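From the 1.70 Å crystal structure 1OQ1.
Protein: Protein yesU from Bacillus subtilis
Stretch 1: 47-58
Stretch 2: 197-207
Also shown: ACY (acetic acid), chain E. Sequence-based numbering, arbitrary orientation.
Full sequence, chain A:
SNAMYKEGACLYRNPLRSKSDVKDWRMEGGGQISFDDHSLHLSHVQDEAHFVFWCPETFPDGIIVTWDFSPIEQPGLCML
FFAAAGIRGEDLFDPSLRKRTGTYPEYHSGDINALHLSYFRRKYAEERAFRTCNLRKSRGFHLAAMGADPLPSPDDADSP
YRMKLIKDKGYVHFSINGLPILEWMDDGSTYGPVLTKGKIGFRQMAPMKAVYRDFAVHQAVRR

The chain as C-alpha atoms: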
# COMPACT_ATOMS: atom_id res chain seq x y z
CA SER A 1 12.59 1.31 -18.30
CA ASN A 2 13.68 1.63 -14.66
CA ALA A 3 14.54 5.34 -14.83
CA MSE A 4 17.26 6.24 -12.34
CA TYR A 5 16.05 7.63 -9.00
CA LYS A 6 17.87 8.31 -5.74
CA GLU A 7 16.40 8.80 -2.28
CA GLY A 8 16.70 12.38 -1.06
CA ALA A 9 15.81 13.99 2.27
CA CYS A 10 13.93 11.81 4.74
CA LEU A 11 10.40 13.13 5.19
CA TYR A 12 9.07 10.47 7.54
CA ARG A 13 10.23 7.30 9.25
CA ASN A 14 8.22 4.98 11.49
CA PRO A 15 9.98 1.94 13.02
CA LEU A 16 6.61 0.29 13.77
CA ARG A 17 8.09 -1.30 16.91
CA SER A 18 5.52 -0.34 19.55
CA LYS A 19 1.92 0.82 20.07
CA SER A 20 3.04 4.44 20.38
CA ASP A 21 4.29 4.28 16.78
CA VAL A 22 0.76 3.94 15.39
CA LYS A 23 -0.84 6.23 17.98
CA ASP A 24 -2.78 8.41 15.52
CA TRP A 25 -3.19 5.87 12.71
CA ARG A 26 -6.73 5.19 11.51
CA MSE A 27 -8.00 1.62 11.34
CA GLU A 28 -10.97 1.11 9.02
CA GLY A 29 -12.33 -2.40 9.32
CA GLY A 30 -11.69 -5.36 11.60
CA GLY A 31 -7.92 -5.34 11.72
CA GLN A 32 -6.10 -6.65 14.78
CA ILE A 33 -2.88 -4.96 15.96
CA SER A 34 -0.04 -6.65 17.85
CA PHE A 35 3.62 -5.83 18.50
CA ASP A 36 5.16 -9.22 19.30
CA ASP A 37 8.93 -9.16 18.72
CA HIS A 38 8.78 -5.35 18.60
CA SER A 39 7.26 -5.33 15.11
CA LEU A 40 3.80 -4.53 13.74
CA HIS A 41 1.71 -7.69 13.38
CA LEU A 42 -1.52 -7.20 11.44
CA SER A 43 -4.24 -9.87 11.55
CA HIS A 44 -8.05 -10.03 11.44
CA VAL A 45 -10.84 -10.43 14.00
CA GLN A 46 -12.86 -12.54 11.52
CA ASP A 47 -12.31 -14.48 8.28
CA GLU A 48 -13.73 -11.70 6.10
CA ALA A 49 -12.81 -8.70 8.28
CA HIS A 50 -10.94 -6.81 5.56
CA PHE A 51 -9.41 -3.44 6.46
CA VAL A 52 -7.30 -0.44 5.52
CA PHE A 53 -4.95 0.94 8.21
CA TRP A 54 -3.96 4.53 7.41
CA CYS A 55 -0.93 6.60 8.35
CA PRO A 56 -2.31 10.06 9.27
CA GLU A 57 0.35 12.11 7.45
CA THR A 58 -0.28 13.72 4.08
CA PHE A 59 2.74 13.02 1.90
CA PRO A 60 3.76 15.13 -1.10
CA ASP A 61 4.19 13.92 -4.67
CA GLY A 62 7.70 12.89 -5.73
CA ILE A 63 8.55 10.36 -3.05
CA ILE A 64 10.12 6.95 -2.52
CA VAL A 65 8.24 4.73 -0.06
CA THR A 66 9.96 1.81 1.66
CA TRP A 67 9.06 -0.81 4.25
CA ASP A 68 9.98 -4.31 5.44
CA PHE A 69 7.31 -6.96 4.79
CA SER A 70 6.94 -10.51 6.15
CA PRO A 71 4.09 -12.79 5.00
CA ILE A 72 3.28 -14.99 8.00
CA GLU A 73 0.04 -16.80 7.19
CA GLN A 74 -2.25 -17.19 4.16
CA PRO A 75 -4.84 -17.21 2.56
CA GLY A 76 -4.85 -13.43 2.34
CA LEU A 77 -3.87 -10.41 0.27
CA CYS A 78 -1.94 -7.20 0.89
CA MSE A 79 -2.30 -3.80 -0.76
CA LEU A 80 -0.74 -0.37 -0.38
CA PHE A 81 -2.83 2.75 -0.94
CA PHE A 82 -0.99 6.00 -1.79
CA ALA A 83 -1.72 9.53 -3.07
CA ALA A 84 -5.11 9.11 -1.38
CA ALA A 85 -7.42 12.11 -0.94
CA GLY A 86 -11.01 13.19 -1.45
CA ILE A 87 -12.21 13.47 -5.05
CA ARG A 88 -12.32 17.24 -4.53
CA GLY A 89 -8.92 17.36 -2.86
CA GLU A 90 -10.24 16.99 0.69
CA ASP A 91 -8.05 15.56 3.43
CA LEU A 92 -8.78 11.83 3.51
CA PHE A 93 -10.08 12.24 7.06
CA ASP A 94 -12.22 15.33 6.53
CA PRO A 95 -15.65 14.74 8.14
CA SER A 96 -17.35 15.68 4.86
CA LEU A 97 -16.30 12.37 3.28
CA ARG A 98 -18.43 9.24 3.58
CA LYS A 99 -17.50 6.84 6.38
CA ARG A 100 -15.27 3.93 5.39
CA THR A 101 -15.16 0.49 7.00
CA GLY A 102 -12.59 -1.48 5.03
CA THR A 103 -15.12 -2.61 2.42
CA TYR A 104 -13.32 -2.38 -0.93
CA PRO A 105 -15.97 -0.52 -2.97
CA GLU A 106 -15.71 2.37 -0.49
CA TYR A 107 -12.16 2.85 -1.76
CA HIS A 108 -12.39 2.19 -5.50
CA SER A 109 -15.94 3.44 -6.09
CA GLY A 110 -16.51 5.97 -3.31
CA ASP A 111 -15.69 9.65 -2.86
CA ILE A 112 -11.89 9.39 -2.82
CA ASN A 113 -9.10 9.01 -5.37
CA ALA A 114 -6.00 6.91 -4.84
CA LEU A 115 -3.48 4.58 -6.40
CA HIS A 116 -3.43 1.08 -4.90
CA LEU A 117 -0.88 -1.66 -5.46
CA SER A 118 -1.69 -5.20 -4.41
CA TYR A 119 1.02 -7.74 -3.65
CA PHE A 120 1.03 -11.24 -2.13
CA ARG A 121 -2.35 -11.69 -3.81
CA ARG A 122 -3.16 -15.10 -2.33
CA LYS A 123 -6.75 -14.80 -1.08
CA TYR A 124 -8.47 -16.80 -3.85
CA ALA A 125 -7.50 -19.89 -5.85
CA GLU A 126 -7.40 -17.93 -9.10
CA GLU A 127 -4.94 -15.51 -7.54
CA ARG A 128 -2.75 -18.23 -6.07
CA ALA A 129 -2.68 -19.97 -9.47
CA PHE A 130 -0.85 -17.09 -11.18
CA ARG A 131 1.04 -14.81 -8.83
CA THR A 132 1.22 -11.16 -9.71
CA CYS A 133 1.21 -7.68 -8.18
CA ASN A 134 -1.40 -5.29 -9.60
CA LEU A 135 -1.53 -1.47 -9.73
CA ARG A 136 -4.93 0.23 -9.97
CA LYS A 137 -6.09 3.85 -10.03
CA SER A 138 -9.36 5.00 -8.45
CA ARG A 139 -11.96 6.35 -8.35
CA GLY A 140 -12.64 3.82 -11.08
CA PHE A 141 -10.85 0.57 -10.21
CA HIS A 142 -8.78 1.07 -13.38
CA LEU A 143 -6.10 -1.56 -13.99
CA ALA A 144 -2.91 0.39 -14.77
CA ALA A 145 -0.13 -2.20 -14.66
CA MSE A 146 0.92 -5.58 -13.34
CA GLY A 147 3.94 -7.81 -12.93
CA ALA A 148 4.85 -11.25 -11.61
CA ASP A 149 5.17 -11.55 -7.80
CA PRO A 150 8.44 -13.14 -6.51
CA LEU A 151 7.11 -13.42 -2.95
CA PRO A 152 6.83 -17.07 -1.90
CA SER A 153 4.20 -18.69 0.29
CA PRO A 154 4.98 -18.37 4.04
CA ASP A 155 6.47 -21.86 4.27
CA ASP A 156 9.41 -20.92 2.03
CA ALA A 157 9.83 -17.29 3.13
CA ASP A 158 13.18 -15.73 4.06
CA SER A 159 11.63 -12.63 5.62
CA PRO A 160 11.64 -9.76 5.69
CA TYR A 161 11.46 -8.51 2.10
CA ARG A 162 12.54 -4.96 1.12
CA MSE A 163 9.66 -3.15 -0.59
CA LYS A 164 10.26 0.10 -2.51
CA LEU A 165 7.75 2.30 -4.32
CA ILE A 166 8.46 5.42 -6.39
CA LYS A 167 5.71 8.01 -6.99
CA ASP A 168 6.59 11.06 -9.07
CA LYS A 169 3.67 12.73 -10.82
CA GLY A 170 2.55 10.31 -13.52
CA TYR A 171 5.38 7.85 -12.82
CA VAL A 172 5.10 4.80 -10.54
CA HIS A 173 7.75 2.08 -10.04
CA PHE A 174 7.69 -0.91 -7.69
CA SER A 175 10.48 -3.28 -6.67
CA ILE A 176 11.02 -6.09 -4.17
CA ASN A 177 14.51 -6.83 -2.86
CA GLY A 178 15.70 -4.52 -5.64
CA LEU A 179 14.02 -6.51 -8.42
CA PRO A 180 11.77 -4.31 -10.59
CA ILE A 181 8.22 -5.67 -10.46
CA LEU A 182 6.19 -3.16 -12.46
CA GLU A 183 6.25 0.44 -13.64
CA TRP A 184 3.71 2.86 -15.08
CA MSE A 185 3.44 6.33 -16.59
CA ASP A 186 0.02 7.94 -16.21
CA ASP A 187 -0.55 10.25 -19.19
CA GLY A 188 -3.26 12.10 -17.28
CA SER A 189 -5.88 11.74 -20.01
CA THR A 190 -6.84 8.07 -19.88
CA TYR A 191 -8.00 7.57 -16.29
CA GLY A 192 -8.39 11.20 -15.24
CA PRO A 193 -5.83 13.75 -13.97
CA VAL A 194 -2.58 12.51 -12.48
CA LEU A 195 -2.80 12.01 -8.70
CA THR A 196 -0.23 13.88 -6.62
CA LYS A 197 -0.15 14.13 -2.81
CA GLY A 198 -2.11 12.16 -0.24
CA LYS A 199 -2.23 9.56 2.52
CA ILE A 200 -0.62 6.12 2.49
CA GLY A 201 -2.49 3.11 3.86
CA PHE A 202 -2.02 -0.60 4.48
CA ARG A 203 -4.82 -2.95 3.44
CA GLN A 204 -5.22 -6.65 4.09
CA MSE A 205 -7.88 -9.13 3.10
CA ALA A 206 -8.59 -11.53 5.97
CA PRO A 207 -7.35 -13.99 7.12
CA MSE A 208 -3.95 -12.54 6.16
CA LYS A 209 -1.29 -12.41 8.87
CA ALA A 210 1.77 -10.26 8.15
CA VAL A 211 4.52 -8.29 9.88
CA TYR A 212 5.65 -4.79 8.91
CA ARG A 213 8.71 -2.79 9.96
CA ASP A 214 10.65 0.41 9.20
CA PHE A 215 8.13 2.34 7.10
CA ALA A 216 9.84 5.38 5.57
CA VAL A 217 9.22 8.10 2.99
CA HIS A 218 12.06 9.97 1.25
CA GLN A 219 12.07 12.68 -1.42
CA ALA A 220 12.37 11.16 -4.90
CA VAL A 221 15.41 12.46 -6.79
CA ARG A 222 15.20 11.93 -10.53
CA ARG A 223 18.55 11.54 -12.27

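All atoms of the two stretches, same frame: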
# COMPACT_ATOMS: atom_id res chain seq x y z
N ASP A 47 -12.77 -14.02 9.58
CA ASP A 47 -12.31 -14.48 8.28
C ASP A 47 -12.52 -13.54 7.09
O ASP A 47 -11.82 -13.65 6.08
CB ASP A 47 -12.90 -15.86 7.96
CG ASP A 47 -12.13 -16.98 8.62
OD1 ASP A 47 -12.58 -18.15 8.54
OD2 ASP A 47 -11.06 -16.71 9.20
N GLU A 48 -13.49 -12.64 7.19
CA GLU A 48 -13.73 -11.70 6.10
C GLU A 48 -13.68 -10.25 6.60
O GLU A 48 -14.27 -9.35 6.01
CB GLU A 48 -15.09 -11.97 5.44
CG GLU A 48 -15.28 -13.40 4.91
CD GLU A 48 -14.14 -13.88 4.01
OE1 GLU A 48 -13.68 -13.11 3.15
OE2 GLU A 48 -13.73 -15.05 4.16
N ALA A 49 -12.95 -10.03 7.70
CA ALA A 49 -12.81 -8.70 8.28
C ALA A 49 -11.70 -7.90 7.61
O ALA A 49 -10.68 -7.60 8.22
CB ALA A 49 -12.53 -8.82 9.78
N HIS A 50 -11.92 -7.56 6.34
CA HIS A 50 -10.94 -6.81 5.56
C HIS A 50 -10.80 -5.39 6.11
O HIS A 50 -11.74 -4.84 6.68
CB HIS A 50 -11.37 -6.78 4.09
CG HIS A 50 -11.79 -8.13 3.57
ND1 HIS A 50 -11.08 -9.28 3.84
CD2 HIS A 50 -12.84 -8.50 2.81
CE1 HIS A 50 -11.69 -10.31 3.27
NE2 HIS A 50 -12.76 -9.86 2.64
N PHE A 51 -9.63 -4.78 5.93
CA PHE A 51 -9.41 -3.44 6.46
C PHE A 51 -8.39 -2.62 5.69
O PHE A 51 -7.71 -3.12 4.80
CB PHE A 51 -8.95 -3.54 7.92
CG PHE A 51 -7.54 -4.07 8.08
CD1 PHE A 51 -6.43 -3.29 7.76
CD2 PHE A 51 -7.32 -5.37 8.54
CE1 PHE A 51 -5.12 -3.79 7.89
CE2 PHE A 51 -6.02 -5.87 8.68
CZ PHE A 51 -4.92 -5.08 8.36
N VAL A 52 -8.30 -1.35 6.06
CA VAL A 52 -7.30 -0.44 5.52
C VAL A 52 -6.85 0.33 6.77
O VAL A 52 -7.67 0.91 7.48
CB VAL A 52 -7.86 0.55 4.48
CG1 VAL A 52 -6.72 1.42 3.96
CG2 VAL A 52 -8.49 -0.22 3.32
N PHE A 53 -5.55 0.29 7.04
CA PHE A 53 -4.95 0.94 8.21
C PHE A 53 -4.13 2.11 7.68
O PHE A 53 -3.08 1.91 7.08
CB PHE A 53 -4.07 -0.09 8.92
CG PHE A 53 -3.55 0.36 10.26
CD1 PHE A 53 -4.35 1.07 11.15
CD2 PHE A 53 -2.26 0.01 10.65
CE1 PHE A 53 -3.87 1.41 12.41
CE2 PHE A 53 -1.77 0.35 11.91
CZ PHE A 53 -2.58 1.05 12.79
N TRP A 54 -4.62 3.33 7.92
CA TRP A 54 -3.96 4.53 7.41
C TRP A 54 -2.98 5.28 8.30
O TRP A 54 -3.21 5.45 9.50
CB TRP A 54 -5.01 5.58 6.99
CG TRP A 54 -5.99 5.15 5.97
CD1 TRP A 54 -7.24 4.64 6.20
CD2 TRP A 54 -5.84 5.23 4.55
NE1 TRP A 54 -7.87 4.39 5.00
CE2 TRP A 54 -7.03 4.75 3.98
CE3 TRP A 54 -4.80 5.66 3.71
CZ2 TRP A 54 -7.23 4.68 2.59
CZ3 TRP A 54 -4.99 5.60 2.33
CH2 TRP A 54 -6.20 5.11 1.78
N CYS A 55 -1.91 5.76 7.68
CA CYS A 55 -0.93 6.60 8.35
C CYS A 55 -1.65 7.96 8.27
O CYS A 55 -2.24 8.29 7.24
CB CYS A 55 0.37 6.64 7.55
SG CYS A 55 1.55 7.91 8.06
N PRO A 56 -1.61 8.77 9.33
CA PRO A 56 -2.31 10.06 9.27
C PRO A 56 -1.67 11.20 8.48
O PRO A 56 -2.34 12.18 8.17
CB PRO A 56 -2.47 10.42 10.75
CG PRO A 56 -1.16 9.94 11.32
CD PRO A 56 -0.97 8.57 10.65
N GLU A 57 -0.39 11.07 8.17
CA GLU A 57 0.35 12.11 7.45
C GLU A 57 0.05 12.24 5.97
O GLU A 57 -0.07 11.25 5.25
CB GLU A 57 1.85 11.89 7.62
CG GLU A 57 2.29 11.75 9.06
CD GLU A 57 2.11 13.03 9.84
OE1 GLU A 57 1.96 12.95 11.08
OE2 GLU A 57 2.14 14.11 9.21
N THR A 58 -0.06 13.48 5.50
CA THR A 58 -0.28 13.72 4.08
C THR A 58 1.12 13.83 3.49
O THR A 58 1.92 14.67 3.91
CB THR A 58 -1.01 15.05 3.81
OG1 THR A 58 -2.34 14.98 4.33
CG2 THR A 58 -1.07 15.33 2.31
N LYS A 197 -0.38 14.34 -4.24
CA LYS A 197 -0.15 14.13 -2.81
C LYS A 197 -1.28 13.34 -2.17
O LYS A 197 -2.32 13.12 -2.78
CB LYS A 197 -0.02 15.48 -2.11
CG LYS A 197 -1.28 16.33 -2.22
CD LYS A 197 -1.12 17.68 -1.55
CE LYS A 197 -2.39 18.51 -1.70
NZ LYS A 197 -2.24 19.87 -1.10
N GLY A 198 -1.08 12.91 -0.93
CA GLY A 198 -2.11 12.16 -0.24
C GLY A 198 -1.63 11.23 0.86
O GLY A 198 -0.44 11.18 1.18
N LYS A 199 -2.56 10.48 1.44
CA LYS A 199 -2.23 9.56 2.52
C LYS A 199 -1.78 8.21 1.97
O LYS A 199 -2.06 7.86 0.82
CB LYS A 199 -3.44 9.32 3.42
CG LYS A 199 -4.22 10.56 3.83
CD LYS A 199 -3.45 11.44 4.79
CE LYS A 199 -4.36 12.54 5.33
NZ LYS A 199 -3.62 13.52 6.19
N ILE A 200 -1.08 7.46 2.82
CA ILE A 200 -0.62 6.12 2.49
C ILE A 200 -1.29 5.18 3.48
O ILE A 200 -1.34 5.46 4.68
CB ILE A 200 0.91 5.99 2.62
CG1 ILE A 200 1.58 6.83 1.53
CG2 ILE A 200 1.31 4.52 2.52
CD1 ILE A 200 3.08 6.88 1.63
N GLY A 201 -1.82 4.06 2.99
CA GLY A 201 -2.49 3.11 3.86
C GLY A 201 -2.15 1.67 3.57
O GLY A 201 -1.76 1.32 2.45
N PHE A 202 -2.32 0.82 4.58
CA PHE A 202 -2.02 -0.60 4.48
C PHE A 202 -3.29 -1.43 4.55
O PHE A 202 -3.96 -1.45 5.58
CB PHE A 202 -1.08 -1.01 5.61
CG PHE A 202 0.29 -0.41 5.51
CD1 PHE A 202 1.34 -1.16 4.97
CD2 PHE A 202 0.52 0.90 5.89
CE1 PHE A 202 2.60 -0.59 4.82
CE2 PHE A 202 1.78 1.48 5.74
CZ PHE A 202 2.82 0.73 5.20
N ARG A 203 -3.62 -2.11 3.46
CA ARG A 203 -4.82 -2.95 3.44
C ARG A 203 -4.49 -4.43 3.45
O ARG A 203 -3.45 -4.86 2.95
CB ARG A 203 -5.67 -2.66 2.19
CG ARG A 203 -6.82 -3.65 1.98
CD ARG A 203 -7.67 -3.26 0.78
NE ARG A 203 -8.86 -4.10 0.59
CZ ARG A 203 -9.88 -4.15 1.44
NH1 ARG A 203 -9.85 -3.44 2.56
NH2 ARG A 203 -10.94 -4.90 1.17
N GLN A 204 -5.37 -5.21 4.06
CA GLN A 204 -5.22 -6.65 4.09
C GLN A 204 -6.59 -7.27 3.95
O GLN A 204 -7.58 -6.73 4.44
CB GLN A 204 -4.61 -7.14 5.41
CG GLN A 204 -3.16 -6.80 5.63
CD GLN A 204 -2.54 -7.60 6.77
OE1 GLN A 204 -3.23 -8.34 7.48
NE2 GLN A 204 -1.23 -7.45 6.95
N MSE A 205 -6.64 -8.39 3.24
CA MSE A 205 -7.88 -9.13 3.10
C MSE A 205 -7.70 -10.27 4.09
O MSE A 205 -6.67 -10.95 4.07
CB MSE A 205 -8.05 -9.70 1.69
CG MSE A 205 -8.49 -8.69 0.65
SE MSE A 205 -9.03 -9.57 -0.98
CE MSE A 205 -10.87 -9.98 -0.51
N ALA A 206 -8.67 -10.46 4.98
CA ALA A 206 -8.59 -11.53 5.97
C ALA A 206 -8.57 -12.85 5.21
O ALA A 206 -9.11 -12.93 4.10
CB ALA A 206 -9.80 -11.47 6.89
N PRO A 207 -7.99 -13.91 5.80
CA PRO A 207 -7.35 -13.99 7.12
C PRO A 207 -5.83 -13.76 7.12
O PRO A 207 -5.10 -14.39 7.90
CB PRO A 207 -7.71 -15.39 7.57
CG PRO A 207 -7.53 -16.15 6.30
CD PRO A 207 -8.19 -15.26 5.25
C ACY E . -10.30 -6.49 -1.74
O ACY E . -9.11 -5.94 -1.72
OXT ACY E . -11.18 -6.49 -0.81
CH3 ACY E . -10.63 -7.18 -3.05
O HOH W 1 -0.30 8.68 5.25

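Two segments whose touching residues lie at least 140 positions apart in sequence are joined here as neighbouring antiparallel strands, and backbone hydrogen bonds form the framework of the contact. Phe 53 and Phe 202 form a hydrogen-bonded pair, with Phe 53 N to Phe 202 O and Phe 202 N to Phe 53 O both at 2.8 Å. Phe 51 and Gln 204 repeat the pattern more loosely: Phe 51 N to Gln 204 O and Gln 204 N to Phe 51 O are each 3.2 Å. The ladder continues with Cys 55 N donating to Ile 200 O at 3.1 Å. Beyond it, a water replaces direct pairing: it accepts from Ile 200 N (2.8 Å) and lies within donating distance of Cys 55 O (2.8 Å) and Glu 57 O (2.6 Å), though with atoms elsewhere counted it has more acceptors in reach than protons.

Side-chain hydrogen bonds secure the ends. The long arm of Lys 199 runs beside the loop after the first strand and delivers NZ to Pro 56 O and to Thr 58 OG1, 2.7 Å from each. A lysine suits this place because its methylenes can be covered while its ammonium group finds oxygen acceptors; its CD packs 3.4 Å from Glu 57 O. At the other end, His 50 ND1 accepts from Ala 206 N at 2.9 Å, so the imidazole takes up a backbone NH where the regular ladder has stopped. The methyl of Ala 206 is small enough to fit close to the turn, its CB 3.1 Å from Asp 47 O.

Arg 203 extends beside Val 52, with NH1 3.6 Å from Val 52 CG2, and NH1 also makes a weak hydrogen bond to Phe 51 O at 3.1 Å. Its outer edge grips an acetic acid molecule, probably from the crystallisation liquor, through NE to ACY O (3.0 Å) and NH2 to ACY OXT (2.6 Å).

Packing completes the contact, which buries 1013 Å² in all. Val 52, Trp 54 and Arg 203 share one face of the sheet. There Gly 201 lets the indole lie against the backbone, Trp 54 CE3 coming 3.4 Å from Gly 201 CA; a CB on that glycine would sit only 2.5 Å from Trp 54 CE3. On the other face, Phe 51, Phe 53, Phe 202 and Gln 204 direct their side chains. The Phe 51 ring turns back over the partner strand, CZ lying 3.6 Å from Gln 204 CB, and buries apolar surface there. Finally, the selenomethionine Met 205 places CE over one face of the His 50 ring, 4.0 Å from its centroid, in a CH-pi contact.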